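PDB 1ON3: methylmalonyl-CoA carboxyltransferase 12S subunit from Propionibacterium freudenreichii, which transfers the carboxyl group of methylmalonyl-CoA to the biotin of the 1.3S subunit, giving propanoyl-CoA and carboxylated biotin. Local coordinates for residues 194-199 with 235-240; 270-275 with 495-500; 366-371 with 408-413. All blocks are in the same frame, centred on the assembly; numbering follows the deposited sequence.

Read from the N terminus, contact 1 comes first. It closes a short, largely helical loop of 35 residues and joins neighbouring strands at one edge of the sheet of the N-terminal carboxyltransferase region. The chain then reaches residues 270-275, in a loop after helix 241-253. These meet helix 495-505 near the C terminus, so contact 2 closes a span of 219 residues. Contact 3 is nested inside that span. It closes 36 residues and links strand 364-370 to strand 409-411 and helix 412-416, beside methylmalonyl-CoA. Contacts 2 and 3 come within about 5 Å at their nearest atoms without touching. Contact 1 stands apart, its centre about 33 Å from that of contact 3.

Contact 1 (194-199 with 235-240); sequences MTKKAH and HFVAED
Met194 and Thr195 pair with Val237 and Ala238 as neighbouring parallel strands. Met194 N donates to Phe236 O at 3.0 Å, almost straight, with an angle of 171° at the hydrogen. Ala238 N returns a bond to Met194 O at 2.9 Å. The third bond, from Lys196 N to Ala238 O, is bent and weak. It falls where segment 194-199 leaves the strand. The same Ala238 O also receives a CA-H...O contact from Thr195 CA at 3.1 Å.

The side chains of Lys196 and Glu239 extend the pairing past the strand ends. Lys196 runs out extended beyond CG, and its NZ forms a salt bridge with Glu239 OE2 at 2.7 Å, meeting that oxygen nearly along its C-O axis. Glu239 bends at chi2 (-62°), which brings CD back toward the lysine. On the way, Lys196 CE passes Val237 CG1 at 3.9 Å, the two side chains crossing at about a right angle. The pair is exposed. Thr195 CG2 lies 3.8 Å from Asp240 O.

Further out, Lys196 belongs to a type I turn from Thr195 to Ala198. Thr195 OG1 accepts from Lys197 N at 3.2 Å, an ST turn within the same bend. On the other segment, Asp240 caps the following helix through a bond from Ala243 N to OD1. Thr195 and Ala238 share one face of the sheet, where both touch helix 241-253. Met194 and Val237 share the other and rest on helix 224-231. The seven-stranded mixed sheet thus ends, within this chain, at strand 236-238. Its parallel pairing with strand 191-195, with helices on both faces, is characteristic of the crotonase-like fold of carboxyltransferase domains.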
loop_
_atom_site.group_PDB
_atom_site.type_symbol
_atom_site.label_atom_id
_atom_site.label_comp_id
_atom_site.label_asym_id
_atom_site.label_seq_id
_atom_site.Cartn_x
_atom_site.Cartn_y
_atom_site.Cartn_z
ATOM N N MET E 194 41.050 -2.364 -1.061
ATOM C CA MET E 194 42.060 -3.395 -0.863
ATOM C C MET E 194 43.436 -2.784 -0.613
ATOM O O MET E 194 43.884 -1.941 -1.389
ATOM C CB MET E 194 42.088 -4.267 -2.119
ATOM C CG MET E 194 42.632 -5.638 -1.943
ATOM S SD MET E 194 42.331 -6.666 -3.401
ATOM C CE MET E 194 43.600 -7.905 -3.066
ATOM N N THR E 195 44.119 -3.205 0.457
ATOM C CA THR E 195 45.448 -2.665 0.746
ATOM C C THR E 195 46.502 -3.420 -0.057
ATOM O O THR E 195 46.225 -4.492 -0.609
ATOM C CB THR E 195 45.828 -2.804 2.226
ATOM O OG1 THR E 195 46.099 -4.182 2.510
ATOM C CG2 THR E 195 44.705 -2.298 3.122
ATOM N N LYS E 196 47.715 -2.872 -0.116
ATOM C CA LYS E 196 48.781 -3.526 -0.871
ATOM C C LYS E 196 49.367 -4.740 -0.145
ATOM O O LYS E 196 50.236 -5.434 -0.669
ATOM C CB LYS E 196 49.870 -2.509 -1.245
ATOM C CG LYS E 196 49.385 -1.590 -2.353
ATOM C CD LYS E 196 50.442 -0.640 -2.873
ATOM C CE LYS E 196 49.898 0.099 -4.101
ATOM N NZ LYS E 196 50.871 1.055 -4.687
ATOM N N LYS E 197 48.863 -5.017 1.052
ATOM C CA LYS E 197 49.328 -6.178 1.797
ATOM C C LYS E 197 48.315 -7.310 1.631
ATOM O O LYS E 197 48.569 -8.447 2.013
ATOM C CB LYS E 197 49.479 -5.835 3.282
ATOM C CG LYS E 197 50.630 -4.888 3.593
ATOM C CD LYS E 197 51.973 -5.514 3.227
ATOM C CE LYS E 197 53.129 -4.655 3.726
ATOM N NZ LYS E 197 53.019 -3.249 3.227
ATOM N N ALA E 198 47.171 -6.992 1.042
ATOM C CA ALA E 198 46.110 -7.980 0.858
ATOM C C ALA E 198 46.191 -8.790 -0.425
ATOM O O ALA E 198 46.871 -8.414 -1.374
ATOM C CB ALA E 198 44.737 -7.291 0.936
ATOM N N HIS E 199 45.503 -9.928 -0.421
ATOM C CA HIS E 199 45.414 -10.797 -1.586
ATOM C C HIS E 199 44.025 -11.419 -1.585
ATOM O O HIS E 199 43.460 -11.722 -0.530
ATOM C CB HIS E 199 46.508 -11.873 -1.572
ATOM C CG HIS E 199 47.893 -11.311 -1.669
ATOM N ND1 HIS E 199 48.619 -10.931 -0.560
ATOM C CD2 HIS E 199 48.645 -10.972 -2.744
ATOM C CE1 HIS E 199 49.756 -10.377 -0.947
ATOM N NE2 HIS E 199 49.796 -10.389 -2.269
ATOM N N HIS E 235 37.357 -1.365 -5.964
ATOM C CA HIS E 235 37.111 0.049 -6.191
ATOM C C HIS E 235 38.157 1.042 -5.763
ATOM O O HIS E 235 38.210 2.145 -6.313
ATOM C CB HIS E 235 35.761 0.409 -5.567
ATOM C CG HIS E 235 34.658 -0.506 -5.994
ATOM N ND1 HIS E 235 34.515 -1.781 -5.488
ATOM C CD2 HIS E 235 33.694 -0.365 -6.936
ATOM C CE1 HIS E 235 33.512 -2.386 -6.100
ATOM N NE2 HIS E 235 32.999 -1.548 -6.986
ATOM N N PHE E 236 38.976 0.662 -4.786
ATOM C CA PHE E 236 40.031 1.527 -4.294
ATOM C C PHE E 236 41.250 0.726 -3.896
ATOM O O PHE E 236 41.121 -0.354 -3.303
ATOM C CB PHE E 236 39.570 2.325 -3.052
ATOM C CG PHE E 236 38.330 3.147 -3.280
ATOM C CD1 PHE E 236 37.076 2.614 -3.040
ATOM C CD2 PHE E 236 38.423 4.438 -3.792
ATOM C CE1 PHE E 236 35.914 3.354 -3.310
ATOM C CE2 PHE E 236 37.278 5.180 -4.065
ATOM C CZ PHE E 236 36.024 4.636 -3.825
ATOM N N VAL E 237 42.427 1.245 -4.235
ATOM C CA VAL E 237 43.668 0.610 -3.821
ATOM C C VAL E 237 44.205 1.512 -2.734
ATOM O O VAL E 237 44.251 2.725 -2.908
ATOM C CB VAL E 237 44.716 0.514 -4.952
ATOM C CG1 VAL E 237 46.053 0.052 -4.384
ATOM C CG2 VAL E 237 44.259 -0.478 -5.990
ATOM N N ALA E 238 44.584 0.915 -1.604
ATOM C CA ALA E 238 45.117 1.652 -0.472
ATOM C C ALA E 238 46.528 1.152 -0.156
ATOM O O ALA E 238 46.793 -0.048 -0.203
ATOM C CB ALA E 238 44.216 1.455 0.736
ATOM N N GLU E 239 47.432 2.068 0.169
ATOM C CA GLU E 239 48.806 1.679 0.487
ATOM C C GLU E 239 48.881 0.751 1.691
ATOM O O GLU E 239 49.578 -0.266 1.661
ATOM C CB GLU E 239 49.666 2.911 0.758
ATOM C CG GLU E 239 50.345 3.476 -0.471
ATOM C CD GLU E 239 51.315 2.498 -1.097
ATOM O OE1 GLU E 239 52.212 2.001 -0.383
ATOM O OE2 GLU E 239 51.179 2.229 -2.307
ATOM N N ASP E 240 48.177 1.110 2.759
ATOM C CA ASP E 240 48.182 0.297 3.965
ATOM C C ASP E 240 46.874 0.494 4.712
ATOM O O ASP E 240 45.952 1.113 4.192
ATOM C CB ASP E 240 49.358 0.679 4.869
ATOM C CG ASP E 240 49.455 2.178 5.103
ATOM O OD1 ASP E 240 48.422 2.879 5.066
ATOM O OD2 ASP E 240 50.574 2.658 5.336
#

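Contact 2 (270-275 with 495-500); sequences NDVSPN and TRRKIA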
loop_
_atom_site.group_PDB
_atom_site.type_symbol
_atom_site.label_atom_id
_atom_site.label_comp_id
_atom_site.label_asym_id
_atom_site.label_seq_id
_atom_site.Cartn_x
_atom_site.Cartn_y
_atom_site.Cartn_z
ATOM N N ASN E 270 28.617 27.416 -2.237
ATOM C CA ASN E 270 27.483 27.893 -3.020
ATOM C C ASN E 270 27.814 28.854 -4.145
ATOM O O ASN E 270 26.915 29.348 -4.822
ATOM C CB ASN E 270 26.424 28.501 -2.100
ATOM C CG ASN E 270 25.897 27.502 -1.090
ATOM O OD1 ASN E 270 25.355 26.455 -1.454
ATOM N ND2 ASN E 270 26.062 27.817 0.189
ATOM N N ASP E 271 29.091 29.117 -4.363
ATOM C CA ASP E 271 29.446 30.007 -5.453
ATOM C C ASP E 271 29.363 29.249 -6.774
ATOM O O ASP E 271 29.944 28.172 -6.921
ATOM C CB ASP E 271 30.859 30.559 -5.289
ATOM C CG ASP E 271 31.233 31.505 -6.419
ATOM O OD1 ASP E 271 30.554 32.545 -6.565
ATOM O OD2 ASP E 271 32.186 31.208 -7.170
ATOM N N VAL E 272 28.636 29.815 -7.727
ATOM C CA VAL E 272 28.493 29.197 -9.035
ATOM C C VAL E 272 28.865 30.192 -10.130
ATOM O O VAL E 272 28.416 30.072 -11.269
ATOM C CB VAL E 272 27.046 28.675 -9.257
ATOM C CG1 VAL E 272 26.784 27.479 -8.346
ATOM C CG2 VAL E 272 26.037 29.775 -8.968
ATOM N N SER E 273 29.706 31.161 -9.775
ATOM C CA SER E 273 30.139 32.187 -10.717
ATOM C C SER E 273 30.798 31.530 -11.922
ATOM O O SER E 273 31.278 30.402 -11.836
ATOM C CB SER E 273 31.116 33.153 -10.040
ATOM O OG SER E 273 32.254 32.467 -9.558
ATOM N N PRO E 274 30.814 32.226 -13.068
ATOM C CA PRO E 274 31.424 31.667 -14.280
ATOM C C PRO E 274 32.918 31.436 -14.126
ATOM O O PRO E 274 33.569 32.111 -13.335
ATOM C CB PRO E 274 31.127 32.731 -15.339
ATOM C CG PRO E 274 29.842 33.350 -14.857
ATOM C CD PRO E 274 30.107 33.486 -13.367
ATOM N N ASN E 275 33.449 30.461 -14.856
ATOM C CA ASN E 275 34.879 30.195 -14.845
ATOM C C ASN E 275 35.271 30.018 -16.303
ATOM O O ASN E 275 35.048 28.963 -16.894
ATOM C CB ASN E 275 35.229 28.930 -14.059
ATOM C CG ASN E 275 36.732 28.756 -13.896
ATOM O OD1 ASN E 275 37.512 29.274 -14.692
ATOM N ND2 ASN E 275 37.141 28.025 -12.870
ATOM N N THR E 495 28.981 26.118 -16.918
ATOM C CA THR E 495 28.668 24.722 -16.613
ATOM C C THR E 495 28.281 24.444 -15.156
ATOM O O THR E 495 27.228 23.854 -14.892
ATOM C CB THR E 495 29.833 23.814 -17.024
ATOM O OG1 THR E 495 30.094 24.001 -18.421
ATOM C CG2 THR E 495 29.479 22.329 -16.787
ATOM N N ARG E 496 29.112 24.866 -14.211
ATOM C CA ARG E 496 28.795 24.627 -12.802
ATOM C C ARG E 496 27.424 25.193 -12.445
ATOM O O ARG E 496 26.607 24.512 -11.823
ATOM C CB ARG E 496 29.867 25.231 -11.898
ATOM C CG ARG E 496 29.666 24.945 -10.403
ATOM C CD ARG E 496 30.844 25.461 -9.601
ATOM N NE ARG E 496 30.509 25.774 -8.212
ATOM C CZ ARG E 496 30.345 24.878 -7.244
ATOM N NH1 ARG E 496 30.486 23.574 -7.491
ATOM N NH2 ARG E 496 30.047 25.296 -6.016
ATOM N N ARG E 497 27.155 26.436 -12.838
ATOM C CA ARG E 497 25.850 27.025 -12.540
ATOM C C ARG E 497 24.699 26.226 -13.150
ATOM O O ARG E 497 23.707 25.965 -12.479
ATOM C CB ARG E 497 25.771 28.472 -13.044
ATOM C CG ARG E 497 24.438 29.143 -12.798
ATOM C CD ARG E 497 24.551 30.652 -12.987
ATOM N NE ARG E 497 24.848 31.028 -14.366
ATOM C CZ ARG E 497 23.941 31.084 -15.337
ATOM N NH1 ARG E 497 22.679 30.790 -15.083
ATOM N NH2 ARG E 497 24.299 31.441 -16.568
ATOM N N LYS E 498 24.804 25.853 -14.423
ATOM C CA LYS E 498 23.713 25.094 -15.031
ATOM C C LYS E 498 23.469 23.756 -14.300
ATOM O O LYS E 498 22.325 23.378 -14.054
ATOM C CB LYS E 498 23.978 24.857 -16.523
ATOM C CG LYS E 498 23.332 25.909 -17.453
ATOM C CD LYS E 498 23.758 27.321 -17.080
ATOM C CE LYS E 498 23.184 28.375 -18.033
ATOM N NZ LYS E 498 21.681 28.407 -18.073
ATOM N N ILE E 499 24.540 23.056 -13.939
ATOM C CA ILE E 499 24.413 21.785 -13.220
ATOM C C ILE E 499 23.810 22.021 -11.830
ATOM O O ILE E 499 22.929 21.283 -11.378
ATOM C CB ILE E 499 25.802 21.105 -13.058
ATOM C CG1 ILE E 499 26.335 20.674 -14.427
ATOM C CG2 ILE E 499 25.702 19.908 -12.111
ATOM C CD1 ILE E 499 27.783 20.183 -14.385
ATOM N N ALA E 500 24.276 23.067 -11.159
ATOM C CA ALA E 500 23.792 23.375 -9.815
ATOM C C ALA E 500 22.305 23.695 -9.779
ATOM O O ALA E 500 21.585 23.216 -8.908
ATOM C CB ALA E 500 24.589 24.535 -9.222
HETATM O O HOH W 1 27.581 30.953 -14.507
HETATM O O HOH W 2 29.047 28.614 -13.617
#
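Arg496 reaches from helix 495-505 and grips the backbone oxygen of Asp271 side-on. NE donates to Asp271 O at 2.8 Å and NH2 to the same Asp271 O at 3.0 Å, both near the guanidinium plane. CG is anti to the backbone N (chi1 -176°), and the extended chain carries NE outward. NH1 binds Ile299 O, and NH2 forms a salt bridge with Asp301, so the buried group is held from several directions. An alanine here would probably leave Asp271 O without these two donors and Asp301 without its charged mate.

Val272 makes the apolar part of the contact. Its CG1 packs on Ala500 CB at 3.8 Å, and its CB sits 4.0 Å from Arg497 CB.

The other side is looser and bridged by water. Water 2 lies 2.8 Å from Val272 O, to which it can donate, and accepts from Arg497 N at 3.0 Å. Water 1 accepts from Arg497 NE at 2.7 Å, with only a weak link to Val272 O. Ser273 OG ties back to Asp271 OD2 within the loop. A side-on arginine grip on a loop carbonyl thus joins the loop after helix 241-253 to helix 495-505 in the carboxyltransferase fold.

Contact 3 (366-371 with 408-413); sequences QLVDVP and RKAYGG. With MCA (methylmalonyl-coenzyme A), chain L.
Asp369 and Arg408 meet at the end of strand 364-370, where the chain at Arg408 turns a corner from one sheet to another in this crotonase-like carboxyltransferase fold. The axes of strands 366-370 and 409-411 are strongly inclined. Three backbone bonds join the two segments: Arg408 N to Val368 O at the corner, then Val370 N to Lys409 O and Tyr411 N to Val370 O. The single parallel bridge pairs Val370 with Ala410.

The Arg408 side chain can be followed outward. CB lies against the Asp369 carboxylate, 3.3 Å from Asp369 OD1. CG and CD pass farther off, and the chain bends at chi3 (59°). NE then forms a salt bridge with Asp369 OD2 at 3.0 Å, on the syn side of the carboxylate, though the two flat groups are turned 79° apart. At the tip, NH1 binds Pro283 O, while NH2 binds Lys288 O and more weakly a water. That water donates to Asp369 OD1 at 2.6 Å. Lys409 N also reaches Asp369 OD1, from above the carboxylate plane, and Tyr290 OH is hydrogen-bonded to Asp369 OD2. Both carboxylate oxygens are thus engaged, which fixes the rotation of the group.

Val368 CG1 packs on Ala410 CB at 4.0 Å. Beyond Tyr411 the chain enters the methylmalonyl-CoA pocket, whose ligand is also bound by a neighbouring subunit. There Gly413 N donates to the ligand oxygen OS5 at 2.9 Å, with an angle of 169° at the hydrogen.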
loop_
_atom_site.group_PDB
_atom_site.type_symbol
_atom_site.label_atom_id
_atom_site.label_comp_id
_atom_site.label_asym_id
_atom_site.label_seq_id
_atom_site.Cartn_x
_atom_site.Cartn_y
_atom_site.Cartn_z
ATOM N N GLN E 366 26.565 13.434 -15.976
ATOM C CA GLN E 366 27.369 12.924 -17.090
ATOM C C GLN E 366 28.079 14.043 -17.849
ATOM O O GLN E 366 27.491 15.102 -18.099
ATOM C CB GLN E 366 26.485 12.169 -18.105
ATOM C CG GLN E 366 25.904 10.829 -17.625
ATOM C CD GLN E 366 24.972 10.987 -16.434
ATOM O OE1 GLN E 366 25.219 10.424 -15.368
ATOM N NE2 GLN E 366 23.893 11.756 -16.613
ATOM N N LEU E 367 29.341 13.799 -18.203
ATOM C CA LEU E 367 30.131 14.735 -19.012
ATOM C C LEU E 367 30.472 13.894 -20.245
ATOM O O LEU E 367 31.218 12.916 -20.161
ATOM C CB LEU E 367 31.396 15.172 -18.276
ATOM C CG LEU E 367 31.148 15.895 -16.952
ATOM C CD1 LEU E 367 32.505 16.299 -16.355
ATOM C CD2 LEU E 367 30.244 17.114 -17.160
ATOM N N VAL E 368 29.909 14.280 -21.387
ATOM C CA VAL E 368 30.057 13.511 -22.614
ATOM C C VAL E 368 31.002 13.987 -23.718
ATOM O O VAL E 368 30.949 15.134 -24.160
ATOM C CB VAL E 368 28.658 13.286 -23.256
ATOM C CG1 VAL E 368 28.771 12.361 -24.471
ATOM C CG2 VAL E 368 27.693 12.695 -22.233
ATOM N N ASP E 369 31.853 13.064 -24.157
ATOM C CA ASP E 369 32.787 13.271 -25.257
ATOM C C ASP E 369 33.167 11.851 -25.665
ATOM O O ASP E 369 34.238 11.359 -25.328
ATOM C CB ASP E 369 34.028 14.045 -24.812
ATOM C CG ASP E 369 34.848 14.536 -25.994
ATOM O OD1 ASP E 369 34.545 14.100 -27.130
ATOM O OD2 ASP E 369 35.787 15.340 -25.798
ATOM N N VAL E 370 32.264 11.189 -26.382
ATOM C CA VAL E 370 32.459 9.798 -26.782
ATOM C C VAL E 370 32.204 9.610 -28.282
ATOM O O VAL E 370 31.137 9.953 -28.795
ATOM C CB VAL E 370 31.527 8.873 -25.918
ATOM C CG1 VAL E 370 30.050 9.222 -26.161
ATOM C CG2 VAL E 370 31.811 7.395 -26.209
ATOM N N PRO E 371 33.178 9.048 -29.000
ATOM C CA PRO E 371 33.060 8.828 -30.450
ATOM C C PRO E 371 32.393 7.525 -30.874
ATOM O O PRO E 371 32.131 7.313 -32.062
ATOM C CB PRO E 371 34.506 8.898 -30.901
ATOM C CG PRO E 371 35.186 8.132 -29.812
ATOM C CD PRO E 371 34.516 8.642 -28.523
ATOM N N ARG E 408 31.711 17.423 -26.196
ATOM C CA ARG E 408 32.140 17.381 -27.585
ATOM C C ARG E 408 31.481 16.242 -28.359
ATOM O O ARG E 408 30.288 16.313 -28.654
ATOM C CB ARG E 408 33.675 17.285 -27.623
ATOM C CG ARG E 408 34.311 17.702 -28.936
ATOM C CD ARG E 408 35.807 18.021 -28.749
ATOM N NE ARG E 408 36.577 16.891 -28.221
ATOM C CZ ARG E 408 37.906 16.838 -28.197
ATOM N NH1 ARG E 408 38.621 17.859 -28.668
ATOM N NH2 ARG E 408 38.526 15.757 -27.728
ATOM N N LYS E 409 32.240 15.199 -28.689
ATOM C CA LYS E 409 31.685 14.077 -29.442
ATOM C C LYS E 409 30.572 13.369 -28.662
ATOM O O LYS E 409 30.681 13.166 -27.451
ATOM C CB LYS E 409 32.771 13.047 -29.763
ATOM C CG LYS E 409 33.891 13.519 -30.670
ATOM C CD LYS E 409 33.374 13.886 -32.056
ATOM C CE LYS E 409 34.532 14.092 -33.041
ATOM N NZ LYS E 409 35.537 15.077 -32.545
ATOM N N ALA E 410 29.514 12.981 -29.367
ATOM C CA ALA E 410 28.388 12.257 -28.761
ATOM C C ALA E 410 27.768 11.478 -29.917
ATOM O O ALA E 410 26.724 11.840 -30.449
ATOM C CB ALA E 410 27.392 13.238 -28.173
ATOM N N TYR E 411 28.428 10.390 -30.293
ATOM C CA TYR E 411 28.004 9.595 -31.437
ATOM C C TYR E 411 27.206 8.318 -31.186
ATOM O O TYR E 411 27.568 7.502 -30.343
ATOM C CB TYR E 411 29.234 9.212 -32.261
ATOM C CG TYR E 411 29.914 10.346 -33.012
ATOM C CD1 TYR E 411 29.498 11.671 -32.864
ATOM C CD2 TYR E 411 30.964 10.078 -33.891
ATOM C CE1 TYR E 411 30.116 12.705 -33.581
ATOM C CE2 TYR E 411 31.584 11.095 -34.607
ATOM C CZ TYR E 411 31.152 12.406 -34.451
ATOM O OH TYR E 411 31.739 13.404 -35.195
ATOM N N GLY E 412 26.147 8.151 -31.976
ATOM C CA GLY E 412 25.312 6.965 -31.928
ATOM C C GLY E 412 24.950 6.369 -30.580
ATOM O O GLY E 412 24.603 7.084 -29.632
ATOM N N GLY E 413 25.020 5.044 -30.512
ATOM C CA GLY E 413 24.667 4.345 -29.287
ATOM C C GLY E 413 25.510 4.689 -28.084
ATOM O O GLY E 413 25.040 4.567 -26.947
HETATM C C8 MCA L . 21.259 0.328 -45.111
HETATM N N9 MCA L . 20.661 1.251 -45.974
HETATM C C4 MCA L . 20.496 2.385 -45.206
HETATM C C5 MCA L . 21.008 2.058 -43.929
HETATM N N7 MCA L . 21.482 0.759 -43.897
HETATM N N3 MCA L . 19.942 3.604 -45.584
HETATM C C2 MCA L . 19.933 4.522 -44.558
HETATM N N1 MCA L . 20.398 4.322 -43.285
HETATM C C6 MCA L . 20.949 3.093 -42.926
HETATM N N6 MCA L . 21.385 2.953 -41.669
HETATM C "C1'" MCA L . 20.278 1.177 -47.278
HETATM C "C2'" MCA L . 21.523 0.974 -48.138
HETATM O "O2'" MCA L . 22.196 2.185 -48.336
HETATM C "C3'" MCA L . 20.922 0.297 -49.356
HETATM O "O3'" MCA L . 20.447 1.285 -50.269
HETATM C "C4'" MCA L . 19.805 -0.610 -48.779
HETATM O "O4'" MCA L . 19.459 0.028 -47.490
HETATM C "C5'" MCA L . 20.162 -2.109 -48.419
HETATM O "O5'" MCA L . 21.324 -2.264 -48.669
HETATM P P1 MCA L . 22.365 -2.910 -49.326
HETATM O O11 MCA L . 23.571 -2.265 -49.291
HETATM O O12 MCA L . 21.715 -2.958 -50.491
HETATM O O6 MCA L . 22.735 -4.362 -48.661
HETATM P P2 MCA L . 23.152 -5.500 -48.110
HETATM O O21 MCA L . 24.166 -5.477 -49.056
HETATM O O22 MCA L . 22.257 -6.542 -47.866
HETATM O O7 MCA L . 23.841 -5.077 -46.709
HETATM C CPB MCA L . 23.306 -4.406 -45.860
HETATM C CPA MCA L . 23.867 -3.923 -44.533
HETATM C CP7 MCA L . 24.589 -2.676 -45.094
HETATM C CP9 MCA L . 24.663 -5.015 -43.783
HETATM C CP8 MCA L . 22.660 -3.550 -43.649
HETATM O OP3 MCA L . 23.853 -1.869 -45.675
HETATM C CP6 MCA L . 25.328 -1.778 -44.265
HETATM O OP2 MCA L . 26.217 -2.282 -43.496
HETATM N NP2 MCA L . 25.087 -0.310 -44.333
HETATM C CP5 MCA L . 24.786 0.283 -43.073
HETATM C CP4 MCA L . 25.125 0.272 -41.688
HETATM C CP3 MCA L . 25.250 1.423 -40.807
HETATM O OP1 MCA L . 26.444 1.984 -41.106
HETATM N NP1 MCA L . 24.437 2.059 -39.748
HETATM C CP2 MCA L . 25.064 3.223 -39.178
HETATM C CP1 MCA L . 24.337 3.494 -37.928
HETATM P P3 MCA L . 19.939 1.499 -51.843
HETATM O O31 MCA L . 21.342 1.186 -52.288
HETATM O O32 MCA L . 19.584 2.958 -52.011
HETATM O O33 MCA L . 18.948 0.539 -52.468
HETATM S S MCA L . 24.794 4.682 -37.073
HETATM C CS1 MCA L . 23.562 4.149 -36.151
HETATM O OS1 MCA L . 22.720 3.209 -36.229
HETATM C CS2 MCA L . 24.020 4.019 -34.826
HETATM C CS3 MCA L . 23.424 4.780 -33.913
HETATM C CS4 MCA L . 25.023 3.131 -34.050
HETATM O OS4 MCA L . 25.264 2.023 -34.504
HETATM O OS5 MCA L . 25.546 3.571 -33.008
HETATM O O HOH W 3 36.726 13.400 -28.427
#